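Local coordinates for dihydrodipicolinate synthase (Bacillus clausii KSM-K16, PDB 3E96), which probably acts as a 4-hydroxy-tetrahydrodipicolinate synthase, a DapA-family lyase built on a parallel eight-stranded barrel, at residues A67-V75 / N100-D108; I133-F144 / L160-I170. All blocks are in the same frame, centred on the assembly; numbering follows the deposited sequence.

In the fold
Both contacts belong to one TIM barrel. Contact 1 (67-75 / 100-108) pairs two neighbouring helices of its outer layer, 64-78 and 92-105, and lies away from the predicted active site. Contact 2 (133-144 / 160-170) joins neighbouring strands of the wall, 140-144 and 163-168, and holds Tyr143 and Lys167, the predicted proton donor/acceptor and Schiff-base lysine; the side chain of Tyr143 is about 8 Å from that of Thr56, a predicted pyruvate-binding residue. The centres of the contacts are about 17 Å apart, yet their ends touch: Lys103 NZ probably donates a hydrogen bond to Leu136 O at 2.8 Å, and Lys103 CG packs on Phe138 CD2 at 3.4 Å.

Contact 1: residues A67-V75 / N100-D108; sequences AKEEVRRTV and NAAKAAGAD
Val75 ends the contact against bare backbone: its CG1 lies 3.5 Å from Ala105 O, while CG2 rests 3.9 Å from Gly106 C. Gly106 closes helix 92-105 in a Schellman motif, with positive phi (113°), Ala107 N bonded to Ala102 O and Gly106 N to Lys103 O. At these backbone angles there is little room for a CB at Gly106, beside Val75 CG1 and Ala105 O. One turn earlier, Val71 turns CG1 anti to its own N (chi1 176°), into a shallow hollow of three alanine methyls; the CB of Ala102 is closest, 4.0 Å from CG1. Such small residues let these adjacent outer helices of the TIM barrel run side by side, with axes 9.2 Å apart and 23° from parallel. Val71 and Ala102 both also touch Ala86 of the barrel strand 83-88 beneath. Toward solvent, aliphatic stems cover the alanines: Arg72 CG lies 3.7 Å from Ala105 CB, and Lys68 passes Ala101 before its ammonium pairs with Glu97. The Arg72 guanidinium turns back over its own helix, where NE and NH2 grip the single oxygen Glu69 OE1 side-on, NH2 at 2.6 Å. Its NH1 donates to a water that bonds weakly to Ala101 O.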
ATOM      1  N   ALA B  67     -11.596   0.946  11.745  1.00 13.24           N
ATOM      2  CA  ALA B  67     -10.941  -0.356  11.834  1.00 13.72           C
ATOM      3  C   ALA B  67     -11.083  -0.894  13.258  1.00 14.96           C
ATOM      4  O   ALA B  67     -11.416  -2.060  13.459  1.00 13.51           O
ATOM      5  CB  ALA B  67      -9.466  -0.234  11.468  1.00 13.92           C
ATOM      6  N   LYS B  68     -10.827  -0.037  14.244  1.00 14.83           N
ATOM      7  CA  LYS B  68     -10.937  -0.445  15.640  1.00 14.62           C
ATOM      8  C   LYS B  68     -12.366  -0.858  15.962  1.00 14.94           C
ATOM      9  O   LYS B  68     -12.595  -1.889  16.597  1.00 16.21           O
ATOM     10  CB  LYS B  68     -10.519   0.697  16.570  1.00 15.95           C
ATOM     11  CG  LYS B  68      -9.050   1.057  16.498  1.00 15.96           C
ATOM     12  CD  LYS B  68      -8.750   2.279  17.360  1.00 18.05           C
ATOM     13  CE  LYS B  68      -7.271   2.643  17.302  1.00 19.74           C
ATOM     14  NZ  LYS B  68      -6.978   3.912  18.042  1.00 21.66           N
ATOM     15  N   GLU B  69     -13.325  -0.047  15.526  1.00 15.04           N
ATOM     16  CA  GLU B  69     -14.733  -0.330  15.774  1.00 15.70           C
ATOM     17  C   GLU B  69     -15.161  -1.639  15.118  1.00 14.52           C
ATOM     18  O   GLU B  69     -15.966  -2.384  15.677  1.00 13.50           O
ATOM     19  CB  GLU B  69     -15.603   0.822  15.256  1.00 17.68           C
ATOM     20  CG  GLU B  69     -17.114   0.651  15.457  1.00 20.21           C
ATOM     21  CD  GLU B  69     -17.542   0.667  16.919  1.00 23.22           C
ATOM     22  OE1 GLU B  69     -16.735   1.088  17.776  1.00 24.01           O
ATOM     23  OE2 GLU B  69     -18.693   0.266  17.211  1.00 20.58           O
ATOM     24  N   GLU B  70     -14.635  -1.930  13.931  1.00 13.93           N
ATOM     25  CA  GLU B  70     -15.017  -3.176  13.271  1.00 13.29           C
ATOM     26  C   GLU B  70     -14.587  -4.367  14.121  1.00 13.15           C
ATOM     27  O   GLU B  70     -15.327  -5.343  14.252  1.00 14.04           O
ATOM     28  CB  GLU B  70     -14.403  -3.281  11.870  1.00 14.03           C
ATOM     29  CG  GLU B  70     -14.726  -4.610  11.179  1.00 13.30           C
ATOM     30  CD  GLU B  70     -14.484  -4.579   9.685  1.00 15.37           C
ATOM     31  OE1 GLU B  70     -15.181  -3.807   8.991  1.00 13.49           O
ATOM     32  OE2 GLU B  70     -13.602  -5.325   9.204  1.00 15.43           O
ATOM     33  N   VAL B  71     -13.393  -4.294  14.702  1.00 12.53           N
ATOM     34  CA  VAL B  71     -12.924  -5.387  15.546  1.00 13.88           C
ATOM     35  C   VAL B  71     -13.851  -5.515  16.759  1.00 14.66           C
ATOM     36  O   VAL B  71     -14.257  -6.620  17.118  1.00 13.80           O
ATOM     37  CB  VAL B  71     -11.466  -5.163  16.016  1.00 14.46           C
ATOM     38  CG1 VAL B  71     -11.044  -6.274  16.973  1.00 15.74           C
ATOM     39  CG2 VAL B  71     -10.534  -5.152  14.809  1.00 14.69           C
ATOM     40  N   ARG B  72     -14.202  -4.388  17.375  1.00 14.85           N
ATOM     41  CA  ARG B  72     -15.098  -4.415  18.535  1.00 15.84           C
ATOM     42  C   ARG B  72     -16.448  -5.023  18.164  1.00 16.51           C
ATOM     43  O   ARG B  72     -16.966  -5.881  18.876  1.00 18.51           O
ATOM     44  CB  ARG B  72     -15.310  -3.002  19.097  1.00 16.25           C
ATOM     45  CG  ARG B  72     -14.062  -2.380  19.712  1.00 15.30           C
ATOM     46  CD  ARG B  72     -14.404  -1.125  20.511  1.00 17.80           C
ATOM     47  NE  ARG B  72     -14.795   0.002  19.667  1.00 18.83           N
ATOM     48  CZ  ARG B  72     -13.965   0.960  19.265  1.00 18.61           C
ATOM     49  NH1 ARG B  72     -12.685   0.938  19.625  1.00 17.38           N
ATOM     50  NH2 ARG B  72     -14.415   1.954  18.517  1.00 19.51           N
ATOM     51  N   ARG B  73     -17.018  -4.565  17.053  1.00 14.19           N
ATOM     52  CA  ARG B  73     -18.306  -5.068  16.584  1.00 15.91           C
ATOM     53  C   ARG B  73     -18.252  -6.576  16.339  1.00 16.33           C
ATOM     54  O   ARG B  73     -19.195  -7.298  16.658  1.00 16.34           O
ATOM     55  CB  ARG B  73     -18.708  -4.357  15.286  1.00 15.97           C
ATOM     56  CG  ARG B  73     -19.000  -2.866  15.438  1.00 18.35           C
ATOM     57  CD  ARG B  73     -20.482  -2.602  15.690  1.00 20.79           C
ATOM     58  NE  ARG B  73     -20.748  -1.182  15.907  1.00 21.35           N
ATOM     59  CZ  ARG B  73     -21.963  -0.642  15.959  1.00 23.45           C
ATOM     60  NH1 ARG B  73     -23.040  -1.401  15.805  1.00 20.36           N
ATOM     61  NH2 ARG B  73     -22.100   0.661  16.172  1.00 22.78           N
ATOM     62  N   THR B  74     -17.147  -7.044  15.763  1.00 15.32           N
ATOM     63  CA  THR B  74     -16.986  -8.464  15.472  1.00 16.11           C
ATOM     64  C   THR B  74     -17.021  -9.293  16.753  1.00 17.58           C
ATOM     65  O   THR B  74     -17.711 -10.311  16.824  1.00 16.39           O
ATOM     66  CB  THR B  74     -15.660  -8.730  14.731  1.00 16.29           C
ATOM     67  OG1 THR B  74     -15.624  -7.945  13.530  1.00 14.73           O
ATOM     68  CG2 THR B  74     -15.534 -10.208  14.369  1.00 15.73           C
ATOM     69  N   VAL B  75     -16.273  -8.858  17.762  1.00 17.96           N
ATOM     70  CA  VAL B  75     -16.247  -9.570  19.033  1.00 20.32           C
ATOM     71  C   VAL B  75     -17.663  -9.657  19.596  1.00 20.30           C
ATOM     72  O   VAL B  75     -18.081 -10.704  20.091  1.00 20.50           O
ATOM     73  CB  VAL B  75     -15.322  -8.863  20.051  1.00 19.75           C
ATOM     74  CG1 VAL B  75     -15.460  -9.507  21.427  1.00 21.07           C
ATOM     75  CG2 VAL B  75     -13.877  -8.948  19.579  1.00 20.14           C
ATOM     76  N   ASN B 100      -3.071  -3.322  20.142  1.00 16.02           N
ATOM     77  CA  ASN B 100      -3.445  -3.175  21.542  1.00 18.07           C
ATOM     78  C   ASN B 100      -4.947  -2.915  21.668  1.00 18.80           C
ATOM     79  O   ASN B 100      -5.579  -3.328  22.641  1.00 19.21           O
ATOM     80  CB  ASN B 100      -2.639  -2.040  22.178  1.00 19.11           C
ATOM     81  CG  ASN B 100      -1.257  -2.488  22.615  1.00 19.98           C
ATOM     82  OD1 ASN B 100      -0.304  -1.708  22.613  1.00 23.53           O
ATOM     83  ND2 ASN B 100      -1.146  -3.748  23.008  1.00 20.50           N
ATOM     84  N   ALA B 101      -5.517  -2.241  20.673  1.00 17.54           N
ATOM     85  CA  ALA B 101      -6.949  -1.953  20.672  1.00 16.78           C
ATOM     86  C   ALA B 101      -7.728  -3.257  20.489  1.00 17.79           C
ATOM     87  O   ALA B 101      -8.725  -3.498  21.171  1.00 16.69           O
ATOM     88  CB  ALA B 101      -7.287  -0.972  19.552  1.00 17.87           C
ATOM     89  N   ALA B 102      -7.269  -4.097  19.565  1.00 15.27           N
ATOM     90  CA  ALA B 102      -7.923  -5.379  19.310  1.00 15.88           C
ATOM     91  C   ALA B 102      -7.851  -6.256  20.561  1.00 16.61           C
ATOM     92  O   ALA B 102      -8.812  -6.949  20.902  1.00 16.55           O
ATOM     93  CB  ALA B 102      -7.251  -6.085  18.138  1.00 15.28           C
ATOM     94  N   LYS B 103      -6.704  -6.229  21.235  1.00 16.89           N
ATOM     95  CA  LYS B 103      -6.520  -7.012  22.455  1.00 19.64           C
ATOM     96  C   LYS B 103      -7.539  -6.581  23.503  1.00 19.46           C
ATOM     97  O   LYS B 103      -8.231  -7.410  24.098  1.00 19.18           O
ATOM     98  CB  LYS B 103      -5.110  -6.807  23.015  1.00 22.03           C
ATOM     99  CG  LYS B 103      -4.005  -7.410  22.165  1.00 24.73           C
ATOM    100  CD  LYS B 103      -2.636  -6.875  22.567  1.00 27.86           C
ATOM    101  CE  LYS B 103      -2.325  -7.132  24.035  1.00 29.16           C
ATOM    102  NZ  LYS B 103      -1.003  -6.546  24.395  1.00 28.86           N
ATOM    103  N   ALA B 104      -7.623  -5.276  23.727  1.00 20.34           N
ATOM    104  CA  ALA B 104      -8.556  -4.737  24.707  1.00 20.74           C
ATOM    105  C   ALA B 104     -10.002  -5.034  24.330  1.00 21.89           C
ATOM    106  O   ALA B 104     -10.846  -5.234  25.203  1.00 24.21           O
ATOM    107  CB  ALA B 104      -8.350  -3.231  24.846  1.00 23.39           C
ATOM    108  N   ALA B 105     -10.284  -5.071  23.032  1.00 20.39           N
ATOM    109  CA  ALA B 105     -11.638  -5.334  22.550  1.00 21.19           C
ATOM    110  C   ALA B 105     -12.071  -6.783  22.771  1.00 20.04           C
ATOM    111  O   ALA B 105     -13.265  -7.085  22.805  1.00 20.59           O
ATOM    112  CB  ALA B 105     -11.742  -4.973  21.068  1.00 21.14           C
ATOM    113  N   GLY B 106     -11.102  -7.680  22.914  1.00 19.53           N
ATOM    114  CA  GLY B 106     -11.434  -9.077  23.127  1.00 20.18           C
ATOM    115  C   GLY B 106     -11.051  -9.998  21.982  1.00 20.41           C
ATOM    116  O   GLY B 106     -11.504 -11.141  21.931  1.00 20.48           O
ATOM    117  N   ALA B 107     -10.230  -9.510  21.054  1.00 19.26           N
ATOM    118  CA  ALA B 107      -9.792 -10.336  19.932  1.00 18.23           C
ATOM    119  C   ALA B 107      -8.909 -11.453  20.474  1.00 18.94           C
ATOM    120  O   ALA B 107      -8.366 -11.341  21.570  1.00 19.94           O
ATOM    121  CB  ALA B 107      -9.012  -9.498  18.927  1.00 19.00           C
ATOM    122  N   ASP B 108      -8.763 -12.524  19.699  1.00 17.47           N
ATOM    123  CA  ASP B 108      -7.956 -13.667  20.106  1.00 18.51           C
ATOM    124  C   ASP B 108      -6.531 -13.580  19.586  1.00 17.67           C
ATOM    125  O   ASP B 108      -5.609 -14.160  20.160  1.00 17.88           O
ATOM    126  CB  ASP B 108      -8.615 -14.952  19.612  1.00 18.88           C
ATOM    127  CG  ASP B 108      -9.978 -15.166  20.223  1.00 20.81           C
ATOM    128  OD1 ASP B 108     -10.043 -15.412  21.449  1.00 20.50           O
ATOM    129  OD2 ASP B 108     -10.983 -15.074  19.487  1.00 19.20           O
TER
HETATM  130  O   HOH W   1     -11.096  -1.171  20.650  1.00 19.60           O

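Contact 2: residues I133-F144 / L160-I170; sequences IEALDFPSLVYF and LQNLVGVKYAI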
ATOM      1  N   ILE B 133       5.346  -7.749  16.813  1.00 16.00           N
ATOM      2  CA  ILE B 133       5.031  -8.941  17.593  1.00 16.31           C
ATOM      3  C   ILE B 133       5.588  -8.840  19.014  1.00 17.79           C
ATOM      4  O   ILE B 133       4.893  -9.149  19.982  1.00 18.16           O
ATOM      5  CB  ILE B 133       5.588 -10.212  16.908  1.00 16.02           C
ATOM      6  CG1 ILE B 133       4.863 -10.430  15.576  1.00 13.92           C
ATOM      7  CG2 ILE B 133       5.404 -11.430  17.811  1.00 17.24           C
ATOM      8  CD1 ILE B 133       5.418 -11.570  14.757  1.00 12.67           C
ATOM      9  N   GLU B 134       6.834  -8.398  19.147  1.00 18.25           N
ATOM     10  CA  GLU B 134       7.428  -8.281  20.475  1.00 20.05           C
ATOM     11  C   GLU B 134       6.734  -7.222  21.325  1.00 20.63           C
ATOM     12  O   GLU B 134       6.526  -7.422  22.522  1.00 20.52           O
ATOM     13  CB  GLU B 134       8.928  -7.979  20.372  1.00 19.60           C
ATOM     14  CG  GLU B 134       9.706  -9.043  19.609  1.00 22.35           C
ATOM     15  CD  GLU B 134      11.210  -8.932  19.789  1.00 25.11           C
ATOM     16  OE1 GLU B 134      11.739  -7.802  19.757  1.00 28.48           O
ATOM     17  OE2 GLU B 134      11.871  -9.979  19.949  1.00 24.90           O
ATOM     18  N   ALA B 135       6.363  -6.103  20.710  1.00 19.06           N
ATOM     19  CA  ALA B 135       5.689  -5.031  21.433  1.00 19.32           C
ATOM     20  C   ALA B 135       4.299  -5.451  21.904  1.00 19.22           C
ATOM     21  O   ALA B 135       3.883  -5.126  23.020  1.00 18.69           O
ATOM     22  CB  ALA B 135       5.585  -3.783  20.555  1.00 18.69           C
ATOM     23  N   LEU B 136       3.578  -6.180  21.059  1.00 18.08           N
ATOM     24  CA  LEU B 136       2.229  -6.610  21.409  1.00 19.36           C
ATOM     25  C   LEU B 136       2.175  -7.759  22.405  1.00 20.12           C
ATOM     26  O   LEU B 136       1.269  -7.812  23.237  1.00 19.37           O
ATOM     27  CB  LEU B 136       1.451  -7.005  20.150  1.00 18.36           C
ATOM     28  CG  LEU B 136       1.056  -5.875  19.194  1.00 19.69           C
ATOM     29  CD1 LEU B 136       0.338  -6.466  17.983  1.00 18.23           C
ATOM     30  CD2 LEU B 136       0.153  -4.873  19.915  1.00 19.47           C
ATOM     31  N   ASP B 137       3.133  -8.679  22.314  1.00 21.32           N
ATOM     32  CA  ASP B 137       3.162  -9.835  23.206  1.00 23.39           C
ATOM     33  C   ASP B 137       1.758 -10.443  23.199  1.00 23.41           C
ATOM     34  O   ASP B 137       1.138 -10.649  24.245  1.00 22.60           O
ATOM     35  CB  ASP B 137       3.555  -9.391  24.619  1.00 27.06           C
ATOM     36  CG  ASP B 137       3.769 -10.560  25.563  1.00 30.65           C
ATOM     37  OD1 ASP B 137       4.446 -11.530  25.164  1.00 30.86           O
ATOM     38  OD2 ASP B 137       3.270 -10.501  26.708  1.00 33.41           O
ATOM     39  N   PHE B 138       1.270 -10.722  21.995  1.00 21.00           N
ATOM     40  CA  PHE B 138      -0.069 -11.264  21.789  1.00 19.67           C
ATOM     41  C   PHE B 138       0.021 -12.170  20.556  1.00 18.36           C
ATOM     42  O   PHE B 138       0.824 -11.912  19.659  1.00 16.80           O
ATOM     43  CB  PHE B 138      -1.015 -10.084  21.528  1.00 20.54           C
ATOM     44  CG  PHE B 138      -2.469 -10.435  21.541  1.00 20.89           C
ATOM     45  CD1 PHE B 138      -3.082 -10.890  22.703  1.00 23.79           C
ATOM     46  CD2 PHE B 138      -3.244 -10.254  20.402  1.00 21.91           C
ATOM     47  CE1 PHE B 138      -4.446 -11.154  22.731  1.00 22.65           C
ATOM     48  CE2 PHE B 138      -4.611 -10.515  20.419  1.00 23.20           C
ATOM     49  CZ  PHE B 138      -5.211 -10.966  21.588  1.00 24.51           C
ATOM     50  N   PRO B 139      -0.791 -13.243  20.495  1.00 18.02           N
ATOM     51  CA  PRO B 139      -0.741 -14.143  19.336  1.00 17.45           C
ATOM     52  C   PRO B 139      -0.838 -13.367  18.032  1.00 15.92           C
ATOM     53  O   PRO B 139      -1.746 -12.553  17.852  1.00 15.95           O
ATOM     54  CB  PRO B 139      -1.929 -15.067  19.571  1.00 18.30           C
ATOM     55  CG  PRO B 139      -1.928 -15.192  21.076  1.00 20.02           C
ATOM     56  CD  PRO B 139      -1.748 -13.744  21.500  1.00 19.07           C
ATOM     57  N   SER B 140       0.101 -13.626  17.126  1.00 15.01           N
ATOM     58  CA  SER B 140       0.145 -12.913  15.855  1.00 15.32           C
ATOM     59  C   SER B 140       0.358 -13.803  14.642  1.00 14.80           C
ATOM     60  O   SER B 140       1.020 -14.838  14.725  1.00 12.94           O
ATOM     61  CB  SER B 140       1.287 -11.885  15.864  1.00 14.79           C
ATOM     62  OG  SER B 140       1.243 -11.041  16.999  1.00 16.14           O
ATOM     63  N   LEU B 141      -0.216 -13.381  13.520  1.00 13.37           N
ATOM     64  CA  LEU B 141      -0.032 -14.061  12.245  1.00 13.11           C
ATOM     65  C   LEU B 141       0.529 -12.978  11.337  1.00 14.16           C
ATOM     66  O   LEU B 141       0.331 -11.788  11.593  1.00 14.55           O
ATOM     67  CB  LEU B 141      -1.351 -14.549  11.645  1.00 14.01           C
ATOM     68  CG  LEU B 141      -2.090 -15.711  12.301  1.00 15.39           C
ATOM     69  CD1 LEU B 141      -2.854 -15.216  13.519  1.00 17.38           C
ATOM     70  CD2 LEU B 141      -3.047 -16.317  11.291  1.00 18.37           C
ATOM     71  N   VAL B 142       1.244 -13.379  10.293  1.00 15.11           N
ATOM     72  CA  VAL B 142       1.777 -12.413   9.344  1.00 15.50           C
ATOM     73  C   VAL B 142       1.284 -12.787   7.950  1.00 15.80           C
ATOM     74  O   VAL B 142       1.179 -13.975   7.619  1.00 14.02           O
ATOM     75  CB  VAL B 142       3.326 -12.386   9.342  1.00 19.24           C
ATOM     76  CG1 VAL B 142       3.847 -12.003  10.728  1.00 17.27           C
ATOM     77  CG2 VAL B 142       3.869 -13.731   8.916  1.00 19.59           C
ATOM     78  N   TYR B 143       0.953 -11.774   7.152  1.00 14.05           N
ATOM     79  CA  TYR B 143       0.493 -11.981   5.784  1.00 13.89           C
ATOM     80  C   TYR B 143       1.723 -11.695   4.926  1.00 14.11           C
ATOM     81  O   TYR B 143       2.142 -10.547   4.781  1.00 15.50           O
ATOM     82  CB  TYR B 143      -0.636 -11.005   5.429  1.00 16.18           C
ATOM     83  CG  TYR B 143      -1.437 -11.451   4.224  1.00 19.36           C
ATOM     84  CD1 TYR B 143      -2.448 -12.409   4.351  1.00 21.77           C
ATOM     85  CD2 TYR B 143      -1.160 -10.954   2.953  1.00 20.63           C
ATOM     86  CE1 TYR B 143      -3.164 -12.859   3.238  1.00 23.79           C
ATOM     87  CE2 TYR B 143      -1.867 -11.396   1.835  1.00 22.07           C
ATOM     88  CZ  TYR B 143      -2.866 -12.347   1.983  1.00 24.16           C
ATOM     89  OH  TYR B 143      -3.561 -12.791   0.879  1.00 25.40           O
ATOM     90  N   PHE B 144       2.293 -12.755   4.365  1.00 13.69           N
ATOM     91  CA  PHE B 144       3.520 -12.690   3.571  1.00 12.61           C
ATOM     92  C   PHE B 144       3.168 -12.822   2.087  1.00 12.25           C
ATOM     93  O   PHE B 144       2.836 -13.914   1.626  1.00 12.76           O
ATOM     94  CB  PHE B 144       4.415 -13.850   4.016  1.00 11.40           C
ATOM     95  CG  PHE B 144       5.869 -13.665   3.712  1.00 11.33           C
ATOM     96  CD1 PHE B 144       6.643 -12.789   4.465  1.00 12.30           C
ATOM     97  CD2 PHE B 144       6.470 -14.387   2.689  1.00 11.51           C
ATOM     98  CE1 PHE B 144       8.002 -12.637   4.205  1.00 12.94           C
ATOM     99  CE2 PHE B 144       7.826 -14.244   2.416  1.00 12.45           C
ATOM    100  CZ  PHE B 144       8.596 -13.364   3.180  1.00 11.77           C
ATOM    101  N   LEU B 160       9.872 -16.711  17.342  1.00 19.42           N
ATOM    102  CA  LEU B 160       9.047 -15.870  18.204  1.00 19.86           C
ATOM    103  C   LEU B 160       7.889 -16.660  18.788  1.00 20.06           C
ATOM    104  O   LEU B 160       7.087 -17.246  18.061  1.00 18.89           O
ATOM    105  CB  LEU B 160       8.519 -14.659  17.429  1.00 17.43           C
ATOM    106  CG  LEU B 160       9.580 -13.657  16.973  1.00 18.43           C
ATOM    107  CD1 LEU B 160       8.932 -12.607  16.069  1.00 16.72           C
ATOM    108  CD2 LEU B 160      10.242 -13.005  18.191  1.00 18.04           C
ATOM    109  N   GLN B 161       7.808 -16.675  20.114  1.00 20.31           N
ATOM    110  CA  GLN B 161       6.751 -17.397  20.808  1.00 21.88           C
ATOM    111  C   GLN B 161       5.349 -16.997  20.367  1.00 21.16           C
ATOM    112  O   GLN B 161       4.461 -17.842  20.261  1.00 21.50           O
ATOM    113  CB  GLN B 161       6.885 -17.186  22.318  1.00 24.17           C
ATOM    114  CG  GLN B 161       7.958 -18.049  22.948  1.00 31.42           C
ATOM    115  CD  GLN B 161       7.589 -19.520  22.935  1.00 32.70           C
ATOM    116  OE1 GLN B 161       8.447 -20.389  23.092  1.00 36.73           O
ATOM    117  NE2 GLN B 161       6.302 -19.806  22.760  1.00 34.74           N
ATOM    118  N   ASN B 162       5.146 -15.711  20.105  1.00 19.66           N
ATOM    119  CA  ASN B 162       3.828 -15.248  19.710  1.00 20.19           C
ATOM    120  C   ASN B 162       3.491 -15.308  18.227  1.00 19.47           C
ATOM    121  O   ASN B 162       2.410 -14.886  17.824  1.00 20.86           O
ATOM    122  CB  ASN B 162       3.591 -13.844  20.263  1.00 20.96           C
ATOM    123  CG  ASN B 162       3.299 -13.863  21.749  1.00 22.88           C
ATOM    124  OD1 ASN B 162       3.807 -13.040  22.510  1.00 24.93           O
ATOM    125  ND2 ASN B 162       2.465 -14.810  22.170  1.00 21.91           N
ATOM    126  N   LEU B 163       4.406 -15.816  17.407  1.00 18.42           N
ATOM    127  CA  LEU B 163       4.098 -15.958  15.986  1.00 17.38           C
ATOM    128  C   LEU B 163       3.422 -17.324  15.913  1.00 16.74           C
ATOM    129  O   LEU B 163       4.084 -18.362  16.031  1.00 16.34           O
ATOM    130  CB  LEU B 163       5.364 -15.949  15.123  1.00 16.09           C
ATOM    131  CG  LEU B 163       5.075 -16.119  13.624  1.00 15.83           C
ATOM    132  CD1 LEU B 163       4.292 -14.913  13.117  1.00 13.41           C
ATOM    133  CD2 LEU B 163       6.366 -16.265  12.851  1.00 17.13           C
ATOM    134  N   VAL B 164       2.104 -17.325  15.738  1.00 14.61           N
ATOM    135  CA  VAL B 164       1.355 -18.575  15.701  1.00 15.34           C
ATOM    136  C   VAL B 164       0.986 -19.061  14.312  1.00 14.35           C
ATOM    137  O   VAL B 164       0.523 -20.189  14.152  1.00 13.52           O
ATOM    138  CB  VAL B 164       0.059 -18.473  16.544  1.00 15.98           C
ATOM    139  CG1 VAL B 164       0.406 -18.162  17.988  1.00 19.19           C
ATOM    140  CG2 VAL B 164      -0.856 -17.398  15.978  1.00 16.47           C
ATOM    141  N   GLY B 165       1.183 -18.218  13.308  1.00 13.00           N
ATOM    142  CA  GLY B 165       0.844 -18.634  11.965  1.00 14.11           C
ATOM    143  C   GLY B 165       1.296 -17.689  10.881  1.00 13.87           C
ATOM    144  O   GLY B 165       1.621 -16.529  11.128  1.00 13.73           O
ATOM    145  N   VAL B 166       1.324 -18.206   9.662  1.00 13.62           N
ATOM    146  CA  VAL B 166       1.725 -17.417   8.516  1.00 12.90           C
ATOM    147  C   VAL B 166       0.725 -17.633   7.392  1.00 13.57           C
ATOM    148  O   VAL B 166       0.437 -18.770   7.022  1.00 12.27           O
ATOM    149  CB  VAL B 166       3.117 -17.846   7.990  1.00 13.95           C
ATOM    150  CG1 VAL B 166       3.423 -17.127   6.679  1.00 13.07           C
ATOM    151  CG2 VAL B 166       4.190 -17.545   9.027  1.00 13.87           C
ATOM    152  N   LYS B 167       0.173 -16.543   6.876  1.00 12.83           N
ATOM    153  CA  LYS B 167      -0.735 -16.641   5.749  1.00 14.42           C
ATOM    154  C   LYS B 167       0.197 -16.388   4.577  1.00 13.07           C
ATOM    155  O   LYS B 167       0.518 -15.244   4.261  1.00 13.86           O
ATOM    156  CB  LYS B 167      -1.831 -15.575   5.833  1.00 16.17           C
ATOM    157  CG  LYS B 167      -2.883 -15.904   6.884  1.00 21.73           C
ATOM    158  CD  LYS B 167      -4.024 -14.899   6.896  1.00 25.25           C
ATOM    159  CE  LYS B 167      -5.137 -15.358   7.834  1.00 27.26           C
ATOM    160  NZ  LYS B 167      -6.278 -14.404   7.834  1.00 30.80           N
ATOM    161  N   TYR B 168       0.678 -17.476   3.981  1.00 13.69           N
ATOM    162  CA  TYR B 168       1.608 -17.394   2.857  1.00 12.33           C
ATOM    163  C   TYR B 168       0.798 -17.045   1.620  1.00 10.95           C
ATOM    164  O   TYR B 168      -0.085 -17.804   1.221  1.00 11.74           O
ATOM    165  CB  TYR B 168       2.318 -18.730   2.671  1.00 11.16           C
ATOM    166  CG  TYR B 168       3.602 -18.603   1.896  1.00 11.22           C
ATOM    167  CD1 TYR B 168       4.773 -18.158   2.516  1.00 11.58           C
ATOM    168  CD2 TYR B 168       3.644 -18.898   0.535  1.00 10.73           C
ATOM    169  CE1 TYR B 168       5.957 -18.010   1.794  1.00 11.78           C
ATOM    170  CE2 TYR B 168       4.811 -18.751  -0.194  1.00 11.82           C
ATOM    171  CZ  TYR B 168       5.967 -18.308   0.434  1.00 12.08           C
ATOM    172  OH  TYR B 168       7.124 -18.163  -0.305  1.00 11.97           O
ATOM    173  N   ALA B 169       1.107 -15.905   1.011  1.00 11.81           N
ATOM    174  CA  ALA B 169       0.346 -15.440  -0.139  1.00 11.40           C
ATOM    175  C   ALA B 169       1.137 -15.236  -1.424  1.00 12.14           C
ATOM    176  O   ALA B 169       0.772 -14.406  -2.260  1.00 12.76           O
ATOM    177  CB  ALA B 169      -0.397 -14.159   0.234  1.00 10.11           C
ATOM    178  N   ILE B 170       2.229 -15.977  -1.565  1.00 12.31           N
ATOM    179  CA  ILE B 170       3.043 -15.927  -2.770  1.00 11.49           C
ATOM    180  C   ILE B 170       2.711 -17.255  -3.437  1.00 11.56           C
ATOM    181  O   ILE B 170       2.986 -18.319  -2.880  1.00 11.02           O
ATOM    182  CB  ILE B 170       4.546 -15.872  -2.442  1.00 10.88           C
ATOM    183  CG1 ILE B 170       4.847 -14.620  -1.612  1.00 12.74           C
ATOM    184  CG2 ILE B 170       5.361 -15.866  -3.732  1.00 11.76           C
ATOM    185  CD1 ILE B 170       6.296 -14.505  -1.166  1.00 12.70           C
TER
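Leu141 packs against Val164 where adjacent parallel strands of the TIM barrel, ends of a beta-alpha-beta unit, slip out of step at a beta bulge. Ser140 pairs with Leu163 but Leu141 with Gly165; Val164 CG2 meets Leu141 CD1 at 3.8 Å. Six backbone hydrogen bonds join the segments, Ser140 O taking Val164 N (2.9 Å) at the bulge. Lacking a side chain, Gly165 lets Leu141 lie close over its backbone. On the helix-facing side Val142 fills the dip between Leu163 and Val166: CG1 meets Leu163 CD1, and CG2 Val166 CG2, at 3.8 Å each. There too Ile133, from helix 122-136, sets CD1 against the CD1 methyls of Leu160 and Leu163. Phe144 CD2 touches Tyr168 CE1 and Ile170 CD1, the two rings slid apart, planes 28° from parallel. Predicted catalytic, Tyr143 and Lys167 pair on the opposite face. With CG anti to the backbone N (chi1 -162°), Tyr143 turns a ring edge to the Lys167 stem, CD1 3.5 Å from Lys167 CB; Lys167 O sits over one face. With an alanine at Tyr143, the Lys167 stem is likely to lose the ring beside it, and Gly194 O its hydrogen-bonded hydroxyl. Ala169 CB lies 3.5 Å from Tyr143 OH.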